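Local coordinates for protein adenosine kinase, putative (PDB 3OTX) that probably catalyses the magnesium-dependent transfer of a phosphate from ATP to adenosine, yielding AMP and ADP in purine salvage, at residues Y11-P16 with G170-V175; V86-C91 with M112-T117; F194-S199 with P216-I221. The protein carries 1 engineered substitution. All coordinates share one frame; numbering follows the deposited sequence.

Contact 1 (Y11-P16 with G170-V175). With AP5 (bis(adenosine)-5'-pentaphosphate), chain C.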
loop_
_atom_site.group_PDB
_atom_site.type_symbol
_atom_site.label_atom_id
_atom_site.label_comp_id
_atom_site.label_asym_id
_atom_site.label_seq_id
_atom_site.Cartn_x
_atom_site.Cartn_y
_atom_site.Cartn_z
ATOM N N TYR A 11 -1.666 -3.943 -12.177
ATOM C CA TYR A 11 -1.239 -5.129 -11.460
ATOM C C TYR A 11 -0.789 -4.697 -10.090
ATOM O O TYR A 11 0.111 -3.846 -9.986
ATOM C CB TYR A 11 -0.047 -5.749 -12.207
ATOM C CG TYR A 11 0.554 -6.986 -11.568
ATOM C CD1 TYR A 11 0.196 -8.259 -12.059
ATOM C CD2 TYR A 11 1.487 -6.892 -10.519
ATOM C CE1 TYR A 11 0.719 -9.414 -11.491
ATOM C CE2 TYR A 11 2.030 -8.065 -9.933
ATOM C CZ TYR A 11 1.630 -9.308 -10.428
ATOM O OH TYR A 11 2.183 -10.443 -9.869
ATOM N N VAL A 12 -1.387 -5.269 -9.043
ATOM C CA VAL A 12 -0.999 -4.936 -7.675
ATOM C C VAL A 12 -0.542 -6.199 -6.966
ATOM O O VAL A 12 -1.187 -7.243 -7.095
ATOM C CB VAL A 12 -2.225 -4.396 -6.888
ATOM C CG1 VAL A 12 -1.908 -4.196 -5.371
ATOM C CG2 VAL A 12 -2.754 -3.107 -7.520
ATOM N N GLN A 13 0.542 -6.104 -6.195
ATOM C CA GLN A 13 1.017 -7.255 -5.412
ATOM C C GLN A 13 1.323 -6.797 -4.002
ATOM O O GLN A 13 1.968 -5.745 -3.777
ATOM C CB GLN A 13 2.246 -7.896 -6.092
ATOM C CG GLN A 13 2.805 -9.134 -5.347
ATOM C CD GLN A 13 3.631 -10.057 -6.228
ATOM O OE1 GLN A 13 4.567 -10.741 -5.744
ATOM N NE2 GLN A 13 3.292 -10.121 -7.494
ATOM N N CYS A 14 0.857 -7.598 -3.037
ATOM C CA CYS A 14 1.086 -7.284 -1.629
ATOM C C CYS A 14 0.749 -8.557 -0.825
ATOM O O CYS A 14 0.719 -9.687 -1.371
ATOM C CB CYS A 14 0.198 -6.086 -1.237
ATOM S SG CYS A 14 0.536 -5.344 0.378
ATOM N N ASN A 15 0.544 -8.365 0.471
ATOM C CA ASN A 15 0.238 -9.441 1.424
ATOM C C ASN A 15 -1.204 -9.308 1.850
ATOM O O ASN A 15 -1.566 -8.307 2.485
ATOM C CB ASN A 15 1.125 -9.247 2.657
ATOM C CG ASN A 15 2.609 -9.169 2.296
ATOM O OD1 ASN A 15 3.084 -9.962 1.491
ATOM N ND2 ASN A 15 3.364 -8.214 2.911
ATOM N N PRO A 16 -2.060 -10.276 1.470
ATOM C CA PRO A 16 -3.476 -10.104 1.781
ATOM C C PRO A 16 -3.690 -10.489 3.252
ATOM O O PRO A 16 -3.330 -11.595 3.663
ATOM C CB PRO A 16 -4.186 -11.065 0.807
ATOM C CG PRO A 16 -3.139 -12.052 0.382
ATOM C CD PRO A 16 -1.807 -11.373 0.503
ATOM N N GLY A 170 5.744 -1.440 -0.374
ATOM C CA GLY A 170 7.045 -1.662 0.227
ATOM C C GLY A 170 7.024 -2.910 1.094
ATOM O O GLY A 170 8.025 -3.589 1.235
ATOM N N PHE A 171 5.873 -3.219 1.668
ATOM C CA PHE A 171 5.740 -4.454 2.469
ATOM C C PHE A 171 6.075 -5.751 1.748
ATOM O O PHE A 171 6.484 -6.720 2.408
ATOM C CB PHE A 171 4.320 -4.547 2.999
ATOM C CG PHE A 171 3.952 -3.488 4.017
ATOM C CD1 PHE A 171 2.785 -2.721 3.816
ATOM C CD2 PHE A 171 4.694 -3.318 5.166
ATOM C CE1 PHE A 171 2.382 -1.779 4.823
ATOM C CE2 PHE A 171 4.315 -2.370 6.194
ATOM C CZ PHE A 171 3.160 -1.618 6.002
ATOM N N THR A 172 5.998 -5.752 0.416
ATOM C CA THR A 172 6.431 -6.932 -0.348
ATOM C C THR A 172 7.929 -7.227 -0.211
ATOM O O THR A 172 8.339 -8.343 -0.437
ATOM C CB THR A 172 6.093 -6.832 -1.853
ATOM O OG1 THR A 172 6.784 -5.725 -2.425
ATOM C CG2 THR A 172 4.587 -6.652 -2.044
ATOM N N LEU A 173 8.722 -6.253 0.221
ATOM C CA LEU A 173 10.175 -6.439 0.254
ATOM C C LEU A 173 10.597 -7.390 1.374
ATOM O O LEU A 173 11.736 -7.864 1.399
ATOM C CB LEU A 173 10.854 -5.075 0.418
ATOM C CG LEU A 173 10.603 -4.189 -0.809
ATOM C CD1 LEU A 173 11.027 -2.742 -0.543
ATOM C CD2 LEU A 173 11.337 -4.720 -2.063
ATOM N N THR A 174 9.674 -7.659 2.299
ATOM C CA THR A 174 10.004 -8.600 3.391
ATOM C C THR A 174 9.781 -10.076 3.035
ATOM O O THR A 174 10.155 -10.965 3.820
ATOM C CB THR A 174 9.255 -8.299 4.705
ATOM O OG1 THR A 174 7.933 -8.881 4.657
ATOM C CG2 THR A 174 9.177 -6.823 4.974
ATOM N N VAL A 175 9.187 -10.326 1.871
ATOM C CA VAL A 175 8.831 -11.681 1.438
ATOM C C VAL A 175 9.957 -12.192 0.529
ATOM O O VAL A 175 10.902 -12.828 1.021
ATOM C CB VAL A 175 7.430 -11.733 0.806
ATOM C CG1 VAL A 175 7.114 -13.167 0.313
ATOM C CG2 VAL A 175 6.361 -11.240 1.851
HETATM P PA AP5 C . -1.367 10.839 5.209
HETATM O O1A AP5 C . -1.655 11.047 6.693
HETATM O O2A AP5 C . -0.136 11.567 4.710
HETATM O O3A AP5 C . -1.173 9.292 4.808
HETATM P PB AP5 C . -0.434 8.150 5.677
HETATM O O1B AP5 C . 0.473 8.718 6.724
HETATM O O2B AP5 C . 0.154 7.192 4.700
HETATM O O3B AP5 C . -1.720 7.517 6.372
HETATM P PG AP5 C . -1.927 6.607 7.661
HETATM O O1G AP5 C . -3.328 6.844 8.134
HETATM O O2G AP5 C . -0.983 6.902 8.806
HETATM O O3G AP5 C . -1.820 5.201 7.012
HETATM P PD AP5 C . -1.919 3.729 7.674
HETATM O O1D AP5 C . -2.154 3.741 9.173
HETATM O O2D AP5 C . -0.731 2.981 7.137
HETATM O O3D AP5 C . -3.295 3.207 7.022
HETATM P PE AP5 C . -3.452 2.483 5.589
HETATM O O1E AP5 C . -2.546 3.144 4.589
HETATM O O2E AP5 C . -4.937 2.381 5.246
HETATM O O5F AP5 C . -2.702 11.218 4.405
HETATM C C5F AP5 C . -2.809 10.963 3.005
HETATM C C4F AP5 C . -3.850 11.886 2.419
HETATM O O4F AP5 C . -5.084 11.748 3.136
HETATM C C3F AP5 C . -3.535 13.373 2.556
HETATM O O3F AP5 C . -2.750 13.795 1.469
HETATM C C2F AP5 C . -4.892 14.009 2.638
HETATM O O2F AP5 C . -5.432 14.147 1.347
HETATM C C1F AP5 C . -5.717 12.946 3.371
HETATM N N9A AP5 C . -5.760 13.142 4.849
HETATM C C8A AP5 C . -5.119 12.362 5.816
HETATM N N7A AP5 C . -5.442 12.871 7.037
HETATM C C5A AP5 C . -6.272 13.927 6.864
HETATM C C6A AP5 C . -6.929 14.772 7.730
HETATM N N6A AP5 C . -6.901 14.588 9.053
HETATM N N1A AP5 C . -7.733 15.758 7.213
HETATM C C2A AP5 C . -7.922 15.911 5.848
HETATM N N3A AP5 C . -7.268 15.051 4.992
HETATM C C4A AP5 C . -6.484 14.072 5.484
HETATM O O5J AP5 C . -2.859 0.994 5.852
HETATM C C5J AP5 C . -3.484 0.147 6.802
HETATM C C4J AP5 C . -3.293 -1.257 6.254
HETATM O O4J AP5 C . -1.921 -1.668 6.380
HETATM C C3J AP5 C . -4.050 -2.333 7.039
HETATM O O3J AP5 C . -5.183 -2.719 6.261
HETATM C C2J AP5 C . -3.029 -3.466 7.236
HETATM O O2J AP5 C . -3.538 -4.755 6.911
HETATM C C1J AP5 C . -1.931 -3.069 6.280
HETATM N N9B AP5 C . -0.617 -3.632 6.625
HETATM C C8B AP5 C . 0.038 -3.441 7.811
HETATM N N7B AP5 C . 1.188 -4.162 7.747
HETATM C C5B AP5 C . 1.254 -4.793 6.533
HETATM C C6B AP5 C . 2.205 -5.636 5.946
HETATM N N6B AP5 C . 3.303 -6.080 6.580
HETATM N N1B AP5 C . 1.900 -6.109 4.700
HETATM C C2B AP5 C . 0.797 -5.728 3.971
HETATM N N3B AP5 C . -0.161 -4.934 4.567
HETATM C C4B AP5 C . 0.103 -4.453 5.819
#
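Cys14 and Thr172 bring their CA atoms to 5.5 Å where the chain leaves strand 10-13 and passes the 3-10 turn 170-174, with no backbone hydrogen bond joining the two segments. Thr172 turns its methyl group toward the end of strand 10-13: CG2 rests 3.3 Å from Gln13 O and also touches Cys14 CA, while its hydroxyl OG1 is held by Ser169 O. Asn15 shows how one amide can serve both ligand and protein. With Asn15 CG beside its own backbone N (chi1 -55°), the amide is carried toward the turn 170-174. Asn15 ND2 donates an almost straight bond to adenine N1B of AP5 (3.1 Å, 171°). A weak second bond runs from Asn15 ND2 to Phe171 O (3.5 Å, 150°). The other branch, Asn15 OD1, meets Val175 CG2 tip to tip at 3.5 Å. Phe171 spreads its ring over one face of the same adenine, C6B sitting 3.3 Å above the ring plane and displaced toward the rim, and Cys14 SG approaches C2B at 3.6 Å. The base is thus read at N1B as an acceptor and stacked, offset, against the Phe171 ring, in keeping with Asn15 and Phe171 as adenosine-binding residues. Around this site, strand 10-13 runs between strands 86-89 and 165-169, the turn leads from strand 165-169 into helix 177-189, and Leu140 of strand 133-141 packs on both Asn15 and Val175.

Contact 2 (V86-C91 with M112-T117)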
loop_
_atom_site.group_PDB
_atom_site.type_symbol
_atom_site.label_atom_id
_atom_site.label_comp_id
_atom_site.label_asym_id
_atom_site.label_seq_id
_atom_site.Cartn_x
_atom_site.Cartn_y
_atom_site.Cartn_z
ATOM N N VAL A 86 -8.112 -4.043 -12.316
ATOM C CA VAL A 86 -7.049 -4.434 -11.409
ATOM C C VAL A 86 -6.946 -5.944 -11.227
ATOM O O VAL A 86 -7.957 -6.637 -11.088
ATOM C CB VAL A 86 -7.265 -3.801 -9.994
ATOM C CG1 VAL A 86 -6.178 -4.282 -8.992
ATOM C CG2 VAL A 86 -7.354 -2.279 -10.046
ATOM N N THR A 87 -5.719 -6.452 -11.299
ATOM C CA THR A 87 -5.440 -7.826 -10.888
ATOM C C THR A 87 -4.546 -7.739 -9.668
ATOM O O THR A 87 -3.626 -6.944 -9.637
ATOM C CB THR A 87 -4.671 -8.584 -11.984
ATOM O OG1 THR A 87 -5.505 -8.682 -13.127
ATOM C CG2 THR A 87 -4.314 -9.973 -11.518
ATOM N N TYR A 88 -4.870 -8.517 -8.642
ATOM C CA TYR A 88 -4.116 -8.535 -7.383
ATOM C C TYR A 88 -3.465 -9.896 -7.236
ATOM O O TYR A 88 -4.106 -10.942 -7.486
ATOM C CB TYR A 88 -5.080 -8.310 -6.196
ATOM C CG TYR A 88 -4.428 -8.398 -4.863
ATOM C CD1 TYR A 88 -3.928 -7.260 -4.243
ATOM C CD2 TYR A 88 -4.351 -9.617 -4.176
ATOM C CE1 TYR A 88 -3.293 -7.329 -2.960
ATOM C CE2 TYR A 88 -3.743 -9.703 -2.924
ATOM C CZ TYR A 88 -3.225 -8.562 -2.316
ATOM O OH TYR A 88 -2.632 -8.650 -1.065
ATOM N N VAL A 89 -2.205 -9.879 -6.830
ATOM C CA VAL A 89 -1.450 -11.105 -6.548
ATOM C C VAL A 89 -0.963 -11.108 -5.096
ATOM O O VAL A 89 -0.382 -10.125 -4.616
ATOM C CB VAL A 89 -0.262 -11.271 -7.548
ATOM C CG1 VAL A 89 0.685 -12.421 -7.179
ATOM C CG2 VAL A 89 -0.827 -11.568 -8.929
ATOM N N GLY A 90 -1.187 -12.235 -4.417
ATOM C CA GLY A 90 -0.635 -12.507 -3.105
ATOM C C GLY A 90 -0.957 -13.948 -2.756
ATOM O O GLY A 90 -1.470 -14.687 -3.596
ATOM N N CYS A 91 -0.655 -14.369 -1.513
ATOM C CA CYS A 91 -0.803 -15.751 -1.147
ATOM C C CYS A 91 -1.689 -15.823 0.099
ATOM O O CYS A 91 -1.485 -15.069 1.058
ATOM C CB CYS A 91 0.576 -16.383 -0.916
ATOM S SG CYS A 91 0.530 -18.155 -0.535
ATOM N N MET A 112 -8.482 -11.778 -8.655
ATOM C CA MET A 112 -7.636 -12.226 -7.552
ATOM C C MET A 112 -6.776 -13.411 -7.981
ATOM O O MET A 112 -7.181 -14.560 -7.883
ATOM C CB MET A 112 -8.508 -12.590 -6.329
ATOM C CG MET A 112 -9.102 -11.371 -5.659
ATOM S SD MET A 112 -7.868 -10.338 -4.847
ATOM C CE MET A 112 -7.697 -11.118 -3.218
ATOM N N ALA A 113 -5.609 -13.089 -8.554
ATOM C CA ALA A 113 -4.695 -14.108 -9.037
ATOM C C ALA A 113 -3.820 -14.589 -7.879
ATOM O O ALA A 113 -2.585 -14.475 -7.897
ATOM C CB ALA A 113 -3.859 -13.555 -10.196
ATOM N N VAL A 114 -4.486 -15.116 -6.842
ATOM C CA VAL A 114 -3.803 -15.493 -5.581
ATOM C C VAL A 114 -3.372 -16.941 -5.567
ATOM O O VAL A 114 -3.979 -17.800 -6.249
ATOM C CB VAL A 114 -4.709 -15.184 -4.331
ATOM C CG1 VAL A 114 -4.900 -13.654 -4.201
ATOM C CG2 VAL A 114 -6.059 -15.920 -4.435
ATOM N N GLU A 115 -2.280 -17.162 -4.852
ATOM C CA GLU A 115 -1.783 -18.488 -4.563
ATOM C C GLU A 115 -2.507 -19.020 -3.347
ATOM O O GLU A 115 -2.839 -18.234 -2.483
ATOM C CB GLU A 115 -0.282 -18.396 -4.262
ATOM C CG GLU A 115 0.390 -19.762 -4.074
ATOM C CD GLU A 115 1.892 -19.690 -4.033
ATOM O OE1 GLU A 115 2.437 -18.582 -3.858
ATOM O OE2 GLU A 115 2.537 -20.782 -4.131
ATOM N N HIS A 116 -2.710 -20.332 -3.270
ATOM C CA HIS A 116 -3.166 -20.952 -2.030
ATOM C C HIS A 116 -2.065 -21.819 -1.504
ATOM O O HIS A 116 -1.401 -22.541 -2.268
ATOM C CB HIS A 116 -4.402 -21.833 -2.218
ATOM C CG HIS A 116 -5.609 -21.076 -2.664
ATOM N ND1 HIS A 116 -6.655 -20.765 -1.820
ATOM C CD2 HIS A 116 -5.913 -20.532 -3.859
ATOM C CE1 HIS A 116 -7.567 -20.081 -2.491
ATOM N NE2 HIS A 116 -7.144 -19.929 -3.730
ATOM N N THR A 117 -1.850 -21.734 -0.198
ATOM C CA THR A 117 -0.861 -22.579 0.471
ATOM C C THR A 117 -1.521 -23.318 1.636
ATOM O O THR A 117 -2.555 -22.872 2.175
ATOM C CB THR A 117 0.370 -21.747 0.971
ATOM O OG1 THR A 117 1.342 -22.621 1.573
ATOM C CG2 THR A 117 -0.022 -20.714 2.021
#
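Tyr88 and Met112 pair as parallel neighbours and send their side chains side by side in the same direction. The thioether is the closely fitted part: Met112 SD touches Tyr88 CD2 at 3.7 Å and lies 4.6 Å from the centroid of the Tyr88 ring, an oblique Met-aromatic contact. Bends in the methionine at chi2 and chi3 (-68° and -85°) bring CE back against CD2 as well. Leu68 of helix 66-76 packs on both side chains, and Ala105 of helix 96-108 on Met112, so this half is buried. Val114 CG1 reaches the Tyr88 ring more distantly, at its edge.

The looser side belongs to Ala113, Val114, Glu115 and Thr117, which are partly exposed, whereas Val89, Gly90 and Cys91 opposite them are buried. Ala113 is the centre of an inverse gamma turn that interrupts the strand; Ala113 CB meets Val89 CG2 at 3.8 Å, and its carbonyl oxygen is taken by His150. Beyond it the pairing resumes at Cys91 and Glu115, where Cys91 SG rests against Glu115 CB and 3.7 Å from Thr117 CG2. Glu115 OE2 is hydrogen-bonded to Ser147 OG.

The backbone bonds follow the same break. Ala113 N to Tyr88 O is a weak bond, 2.8 Å, with a bent N-H...O angle of 130°. Glu115 N to Gly90 O is well formed at 2.9 Å, and Val114 CA adds a CA-H...O contact to that same oxygen. Gly90 N, where strand 86-89 ends, is buried with no partner in the model. The turn at Ala113 thus breaks the regular hydrogen bonding, and sulfur and apolar contacts carry much of the join.

Contact 3 (F194-S199 with P216-I221)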
loop_
_atom_site.group_PDB
_atom_site.type_symbol
_atom_site.label_atom_id
_atom_site.label_comp_id
_atom_site.label_asym_id
_atom_site.label_seq_id
_atom_site.Cartn_x
_atom_site.Cartn_y
_atom_site.Cartn_z
ATOM N N PHE A 194 6.364 1.209 -13.188
ATOM C CA PHE A 194 6.512 0.518 -11.923
ATOM C C PHE A 194 6.499 1.511 -10.790
ATOM O O PHE A 194 7.238 2.502 -10.825
ATOM C CB PHE A 194 7.811 -0.294 -11.878
ATOM C CG PHE A 194 7.868 -1.226 -10.697
ATOM C CD1 PHE A 194 7.302 -2.497 -10.779
ATOM C CD2 PHE A 194 8.399 -0.797 -9.489
ATOM C CE1 PHE A 194 7.315 -3.351 -9.696
ATOM C CE2 PHE A 194 8.411 -1.658 -8.368
ATOM C CZ PHE A 194 7.836 -2.928 -8.472
ATOM N N MET A 195 5.660 1.237 -9.789
ATOM C CA MET A 195 5.452 2.145 -8.671
ATOM C C MET A 195 5.552 1.379 -7.369
ATOM O O MET A 195 5.050 0.261 -7.269
ATOM C CB MET A 195 4.066 2.779 -8.751
ATOM C CG MET A 195 3.669 3.261 -10.124
ATOM S SD MET A 195 1.970 3.810 -10.080
ATOM C CE MET A 195 2.034 4.825 -8.616
ATOM N N ILE A 196 6.176 1.994 -6.377
ATOM C CA ILE A 196 6.225 1.413 -5.032
ATOM C C ILE A 196 5.813 2.440 -4.004
ATOM O O ILE A 196 5.981 3.660 -4.227
ATOM C CB ILE A 196 7.623 0.901 -4.652
ATOM C CG1 ILE A 196 8.695 1.988 -4.789
ATOM C CG2 ILE A 196 7.984 -0.292 -5.448
ATOM C CD1 ILE A 196 10.078 1.479 -4.504
ATOM N N ASN A 197 5.267 1.974 -2.888
ATOM C CA ASN A 197 5.089 2.806 -1.711
ATOM C C ASN A 197 6.152 2.391 -0.708
ATOM O O ASN A 197 6.465 1.227 -0.628
ATOM C CB ASN A 197 3.671 2.594 -1.159
ATOM C CG ASN A 197 3.428 3.302 0.169
ATOM O OD1 ASN A 197 3.117 2.661 1.154
ATOM N ND2 ASN A 197 3.578 4.612 0.192
ATOM N N LEU A 198 6.661 3.329 0.077
ATOM C CA LEU A 198 7.653 2.982 1.090
ATOM C C LEU A 198 7.097 2.210 2.287
ATOM O O LEU A 198 7.865 1.566 3.007
ATOM C CB LEU A 198 8.403 4.243 1.531
ATOM C CG LEU A 198 9.225 4.929 0.430
ATOM C CD1 LEU A 198 10.076 6.042 1.047
ATOM C CD2 LEU A 198 10.119 3.886 -0.294
ATOM N N SER A 199 5.776 2.302 2.500
ATOM C CA SER A 199 4.992 1.482 3.488
ATOM C C SER A 199 5.228 1.726 4.964
ATOM O O SER A 199 4.260 1.866 5.724
ATOM C CB SER A 199 5.135 -0.022 3.225
ATOM O OG SER A 199 4.587 -0.403 1.966
ATOM N N PRO A 216 16.129 1.406 -8.594
ATOM C CA PRO A 216 16.517 1.809 -9.966
ATOM C C PRO A 216 15.422 1.521 -11.006
ATOM O O PRO A 216 15.333 2.212 -12.018
ATOM C CB PRO A 216 17.728 0.939 -10.261
ATOM C CG PRO A 216 18.238 0.500 -8.932
ATOM C CD PRO A 216 17.052 0.415 -8.023
ATOM N N TYR A 217 14.603 0.495 -10.758
ATOM C CA TYR A 217 13.555 0.103 -11.708
ATOM C C TYR A 217 12.238 0.812 -11.398
ATOM O O TYR A 217 11.229 0.571 -12.054
ATOM C CB TYR A 217 13.290 -1.403 -11.588
ATOM C CG TYR A 217 14.363 -2.375 -11.985
ATOM C CD1 TYR A 217 15.174 -2.986 -11.018
ATOM C CD2 TYR A 217 14.505 -2.771 -13.322
ATOM C CE1 TYR A 217 16.138 -3.934 -11.386
ATOM C CE2 TYR A 217 15.444 -3.716 -13.696
ATOM C CZ TYR A 217 16.258 -4.290 -12.733
ATOM O OH TYR A 217 17.186 -5.237 -13.126
ATOM N N THR A 218 12.234 1.644 -10.353
ATOM C CA THR A 218 11.006 2.245 -9.856
ATOM C C THR A 218 10.810 3.612 -10.495
ATOM O O THR A 218 11.636 4.521 -10.307
ATOM C CB THR A 218 11.022 2.335 -8.331
ATOM O OG1 THR A 218 11.124 1.004 -7.778
ATOM C CG2 THR A 218 9.719 2.964 -7.822
ATOM N N ASP A 219 9.733 3.751 -11.269
ATOM C CA ASP A 219 9.387 5.064 -11.809
ATOM C C ASP A 219 8.768 6.010 -10.765
ATOM O O ASP A 219 9.212 7.165 -10.657
ATOM C CB ASP A 219 8.459 4.912 -12.993
ATOM C CG ASP A 219 9.012 3.963 -14.029
ATOM O OD1 ASP A 219 10.037 4.278 -14.659
ATOM O OD2 ASP A 219 8.436 2.897 -14.225
ATOM N N ILE A 220 7.791 5.539 -9.976
ATOM C CA ILE A 220 7.113 6.441 -9.064
ATOM C C ILE A 220 7.285 5.880 -7.648
ATOM O O ILE A 220 6.996 4.720 -7.390
ATOM C CB ILE A 220 5.621 6.585 -9.421
ATOM C CG1 ILE A 220 5.461 7.028 -10.889
ATOM C CG2 ILE A 220 4.938 7.536 -8.446
ATOM C CD1 ILE A 220 4.147 7.724 -11.187
ATOM N N ILE A 221 7.789 6.729 -6.763
ATOM C CA ILE A 221 7.936 6.397 -5.372
ATOM C C ILE A 221 6.923 7.231 -4.604
ATOM O O ILE A 221 6.908 8.456 -4.725
ATOM C CB ILE A 221 9.323 6.757 -4.848
ATOM C CG1 ILE A 221 10.425 6.008 -5.640
ATOM C CG2 ILE A 221 9.384 6.488 -3.325
ATOM C CD1 ILE A 221 11.823 6.544 -5.415
#
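Phe194 lays the CD2 edge of its ring against Thr218, whose OG1 lies 3.7 Å from Phe194 CD2 and near the ring plane, the two side chains crossing at a slant. The ring is brought to Thr218 with Phe194 CG anti to its backbone N (chi1 -169°). Phe194 CB meets Tyr217 O at 3.5 Å. The threonine hydroxyl has its polar partner in Val214 O, so toward the ring it serves as part of a packed surface. The Thr218 methyl group meets Ile196 at about a right angle; the isoleucine has two deposited conformers, and the very close approach in the given one is best treated as doubtful.

Asp219 shows how a side-chain acceptor can take a strand amide, here that of Phe194, just before the regular strand pairing begins. Asp219 OD2 accepts Phe194 N through the anti lone pair in a nearly linear bond (2.9 Å, 174°), and OD1 is bound by Tyr255 OH. This double hold would probably favour the carboxylate form. Phe194 O in turn receives two amides, Ile220 N at 3.2 Å and, weakly, Asp219 N. Regular parallel pairing then takes over: Ile196 N reaches Ile220 O at 3.0 Å, while Ile221 CA makes a CA-H...O contact with Ile196 O. Met195, in the given one of its two conformers, lies side by side with Ile220 on the face covered by helix 300-311. At the far end Leu198 CD2 touches Ile221 CG2 at 4.1 Å.

Helices 201-206 and 208-214 connect these adjacent parallel strands, a beta-alpha-beta crossover of the alpha/beta core of ribokinase-like kinases, and the second strand runs on to the ADP-binding Asn224.

How the contacts relate
All three contacts reach the large mixed sheet, whose strands follow in the order 111-116, 86-89, 10-13, 165-169, 193-197, 220-224. Contact 1 stands between the others, its centre 11 Å from that of contact 2 and 12 Å from that of contact 3, while those two are 20 Å apart and do not touch. Val12 exchanges backbone hydrogen bonds with Thr87 and Val89, joining contacts 1 and 2; Ser199 OG bonds Phe171 N, joining 1 and 3. Along the chain contact 2 is nested within the loop closed by contact 1, and contact 3 follows. Contact 1, at the strand ends, contributes to the adenosine site; contacts 2 and 3 join strands to either side of it.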